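Local structure of protein YCGM (Escherichia coli, 1NR9) at residues A[143-151]-A[162-171]. The protein is of unknown function but belongs to the fumarylacetoacetate hydrolase family and holds a bound magnesium ion. Numbering follows the deposited sequence.
Sequences GDPQNTTLS and GTTADMIHKI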
loop_
_atom_site.group_PDB
_atom_site.type_symbol
_atom_site.label_atom_id
_atom_site.label_comp_id
_atom_site.label_asym_id
_atom_site.label_seq_id
_atom_site.Cartn_x
_atom_site.Cartn_y
_atom_site.Cartn_z
ATOM N N GLY A 143 -2.529 31.540 -2.477
ATOM C CA GLY A 143 -3.934 31.181 -2.490
ATOM C C GLY A 143 -4.328 30.256 -1.362
ATOM O O GLY A 143 -3.482 29.818 -0.576
ATOM N N ASP A 144 -5.618 29.947 -1.281
ATOM C CA ASP A 144 -6.118 29.080 -0.225
ATOM C C ASP A 144 -6.282 27.643 -0.695
ATOM O O ASP A 144 -7.221 27.311 -1.431
ATOM C CB ASP A 144 -7.449 29.615 0.313
ATOM C CG ASP A 144 -8.114 28.660 1.294
ATOM O OD1 ASP A 144 -7.402 27.837 1.916
ATOM O OD2 ASP A 144 -9.353 28.744 1.452
ATOM N N PRO A 145 -5.367 26.763 -0.267
ATOM C CA PRO A 145 -5.457 25.364 -0.673
ATOM C C PRO A 145 -6.892 24.875 -0.552
ATOM O O PRO A 145 -7.409 24.222 -1.453
ATOM C CB PRO A 145 -4.530 24.672 0.309
ATOM C CG PRO A 145 -3.470 25.698 0.533
ATOM C CD PRO A 145 -4.262 26.969 0.688
ATOM N N GLN A 146 -7.549 25.225 0.550
ATOM C CA GLN A 146 -8.918 24.775 0.770
ATOM C C GLN A 146 -9.908 25.376 -0.208
ATOM O O GLN A 146 -11.089 25.004 -0.229
ATOM C CB GLN A 146 -9.370 25.076 2.191
ATOM C CG GLN A 146 -10.595 24.281 2.576
ATOM C CD GLN A 146 -10.351 22.778 2.502
ATOM O OE1 GLN A 146 -9.610 22.217 3.325
ATOM N NE2 GLN A 146 -10.955 22.121 1.511
ATOM N N ASN A 147 -9.423 26.311 -1.019
ATOM C CA ASN A 147 -10.267 26.957 -2.018
ATOM C C ASN A 147 -9.469 27.165 -3.302
ATOM O O ASN A 147 -9.325 28.284 -3.805
ATOM C CB ASN A 147 -10.798 28.285 -1.488
ATOM C CG ASN A 147 -11.845 28.893 -2.398
ATOM O OD1 ASN A 147 -12.726 28.196 -2.918
ATOM N ND2 ASN A 147 -11.765 30.205 -2.586
ATOM N N THR A 148 -8.964 26.046 -3.815
ATOM C CA THR A 148 -8.161 26.003 -5.025
ATOM C C THR A 148 -8.905 25.322 -6.176
ATOM O O THR A 148 -9.710 24.408 -5.967
ATOM C CB THR A 148 -6.821 25.270 -4.748
ATOM O OG1 THR A 148 -5.927 26.163 -4.077
ATOM C CG2 THR A 148 -6.183 24.776 -6.033
ATOM N N THR A 149 -8.618 25.793 -7.387
ATOM C CA THR A 149 -9.222 25.293 -8.617
ATOM C C THR A 149 -8.543 24.040 -9.166
ATOM O O THR A 149 -7.323 23.997 -9.291
ATOM C CB THR A 149 -9.194 26.404 -9.689
ATOM O OG1 THR A 149 -10.417 27.144 -9.620
ATOM C CG2 THR A 149 -9.002 25.830 -11.095
ATOM N N LEU A 150 -9.344 23.027 -9.492
ATOM C CA LEU A 150 -8.836 21.769 -10.051
ATOM C C LEU A 150 -9.532 21.461 -11.374
ATOM O O LEU A 150 -10.763 21.444 -11.444
ATOM C CB LEU A 150 -9.083 20.604 -9.090
ATOM C CG LEU A 150 -8.324 20.565 -7.764
ATOM C CD1 LEU A 150 -8.770 19.345 -6.969
ATOM C CD2 LEU A 150 -6.811 20.521 -8.029
ATOM N N SER A 151 -8.758 21.214 -12.424
ATOM C CA SER A 151 -9.353 20.914 -13.723
ATOM C C SER A 151 -8.528 19.943 -14.546
ATOM O O SER A 151 -7.298 19.894 -14.426
ATOM C CB SER A 151 -9.551 22.198 -14.525
ATOM O OG SER A 151 -8.315 22.859 -14.717
ATOM N N GLY A 162 -13.698 21.901 -10.717
ATOM C CA GLY A 162 -14.241 22.029 -9.380
ATOM C C GLY A 162 -13.279 22.847 -8.548
ATOM O O GLY A 162 -12.243 23.288 -9.053
ATOM N N THR A 163 -13.614 23.055 -7.279
ATOM C CA THR A 163 -12.759 23.815 -6.366
ATOM C C THR A 163 -12.544 23.009 -5.084
ATOM O O THR A 163 -13.332 22.118 -4.745
ATOM C CB THR A 163 -13.398 25.177 -5.994
ATOM O OG1 THR A 163 -12.519 25.907 -5.130
ATOM C CG2 THR A 163 -14.713 24.965 -5.278
ATOM N N THR A 164 -11.479 23.325 -4.367
ATOM C CA THR A 164 -11.177 22.617 -3.139
ATOM C C THR A 164 -12.231 22.848 -2.062
ATOM O O THR A 164 -12.347 22.075 -1.109
ATOM C CB THR A 164 -9.833 23.052 -2.623
ATOM O OG1 THR A 164 -8.896 22.990 -3.698
ATOM C CG2 THR A 164 -9.379 22.140 -1.512
ATOM N N ALA A 165 -13.003 23.914 -2.215
ATOM C CA ALA A 165 -14.043 24.220 -1.250
ATOM C C ALA A 165 -15.164 23.166 -1.259
ATOM O O ALA A 165 -15.931 23.068 -0.302
ATOM C CB ALA A 165 -14.613 25.602 -1.540
ATOM N N ASP A 166 -15.256 22.375 -2.326
ATOM C CA ASP A 166 -16.302 21.353 -2.420
ATOM C C ASP A 166 -15.934 20.018 -1.772
ATOM O O ASP A 166 -16.635 19.017 -1.948
ATOM C CB ASP A 166 -16.684 21.099 -3.883
ATOM C CG ASP A 166 -17.236 22.331 -4.569
ATOM O OD1 ASP A 166 -18.105 23.006 -3.975
ATOM O OD2 ASP A 166 -16.806 22.615 -5.709
HETATM N N MSE A 167 -14.829 19.996 -1.034
HETATM C CA MSE A 167 -14.383 18.786 -0.353
HETATM C C MSE A 167 -15.291 18.528 0.845
HETATM O O MSE A 167 -15.661 19.467 1.548
HETATM C CB MSE A 167 -12.963 18.987 0.155
HETATM C CG MSE A 167 -11.915 18.088 -0.449
HETATM SE SE MSE A 167 -10.179 18.553 0.281
HETATM C CE MSE A 167 -9.814 16.990 1.333
ATOM N N ILE A 168 -15.650 17.271 1.088
ATOM C CA ILE A 168 -16.495 16.962 2.241
ATOM C C ILE A 168 -15.648 17.098 3.507
ATOM O O ILE A 168 -15.980 17.880 4.408
ATOM C CB ILE A 168 -17.056 15.541 2.170
ATOM C CG1 ILE A 168 -17.834 15.365 0.873
ATOM C CG2 ILE A 168 -17.952 15.275 3.369
ATOM C CD1 ILE A 168 -18.841 16.458 0.635
ATOM N N HIS A 169 -14.562 16.324 3.569
ATOM C CA HIS A 169 -13.620 16.373 4.689
ATOM C C HIS A 169 -12.486 17.272 4.203
ATOM O O HIS A 169 -11.815 16.962 3.224
ATOM C CB HIS A 169 -13.087 14.979 4.991
ATOM C CG HIS A 169 -14.164 13.966 5.206
ATOM N ND1 HIS A 169 -14.749 13.754 6.436
ATOM C CD2 HIS A 169 -14.802 13.148 4.336
ATOM C CE1 HIS A 169 -15.705 12.848 6.312
ATOM N NE2 HIS A 169 -15.757 12.464 5.048
ATOM N N LYS A 170 -12.288 18.399 4.874
ATOM C CA LYS A 170 -11.248 19.338 4.477
ATOM C C LYS A 170 -9.853 18.698 4.522
ATOM O O LYS A 170 -9.691 17.568 4.978
ATOM C CB LYS A 170 -11.324 20.575 5.378
ATOM C CG LYS A 170 -12.744 21.137 5.481
ATOM C CD LYS A 170 -13.287 21.515 4.104
ATOM C CE LYS A 170 -14.787 21.818 4.113
ATOM N NZ LYS A 170 -15.613 20.610 4.422
ATOM N N ILE A 171 -8.848 19.430 4.057
ATOM C CA ILE A 171 -7.495 18.907 4.022
ATOM C C ILE A 171 -6.857 18.574 5.360
ATOM O O ILE A 171 -6.461 17.433 5.561
ATOM C CB ILE A 171 -6.553 19.844 3.252
ATOM C CG1 ILE A 171 -7.070 20.029 1.822
ATOM C CG2 ILE A 171 -5.132 19.268 3.243
ATOM C CD1 ILE A 171 -6.210 20.959 0.976
#
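Gln146 reaches across to 162-171 and grips it twice with one amide. Gln146 OE1 accepts the backbone N of Ile171 at 3.0 Å, nearly straight (170° at the hydrogen), in the carbonyl plane and on a lone pair. Gln146 NE2 donates to Thr164 O at 3.0 Å, the acceptor lying close to the amide plane while the donor stands above the Thr164 carbonyl plane; Met167 N reaches the same oxygen from the opposite face. A chain long enough to span the gap, with donor and acceptor side by side, suits glutamine to this place, and the two bonds fix how the amide is turned. CG anti to the backbone N (chi1 -163°) and a bend at chi2 carry the amide over, where the side chains of Gln146 and Lys170 cross at about a right angle, Lys170 CD 3.6 Å from Gln146 CD. The Lys170 ammonium turns back to bond Met167 O and Ile168 O within 162-171.

Thr164 makes the second grip. Thr164 OG1, beside its own backbone N (chi1 -49°), gives its proton to Thr148 O at 2.8 Å, and Thr164 N donates to that oxygen too, so a buried threonine pins the start of the 3-10 turn with hydroxyl and backbone together. Beyond it runs antiparallel pairing: Thr149 and Thr163 form a non-hydrogen-bonded pair, then Leu150 and Gly162 a hydrogen-bonded one, with Leu150 N to Gly162 O at 2.9 Å and a more bent bond returned from Gly162 N to Leu150 O.

Within 143-151, Asp144 OD1 accepts Gln146 N in an Asx turn, and Thr148 OG1 bonds Asp212. The contact thus spans the open end of the hairpin 149-154/157-163, where Leu150 packs on Phe211 of strand 206-211 and Val100 of strand 95-102, while Ile171, beginning helix 171-178, rests on strand 69-79.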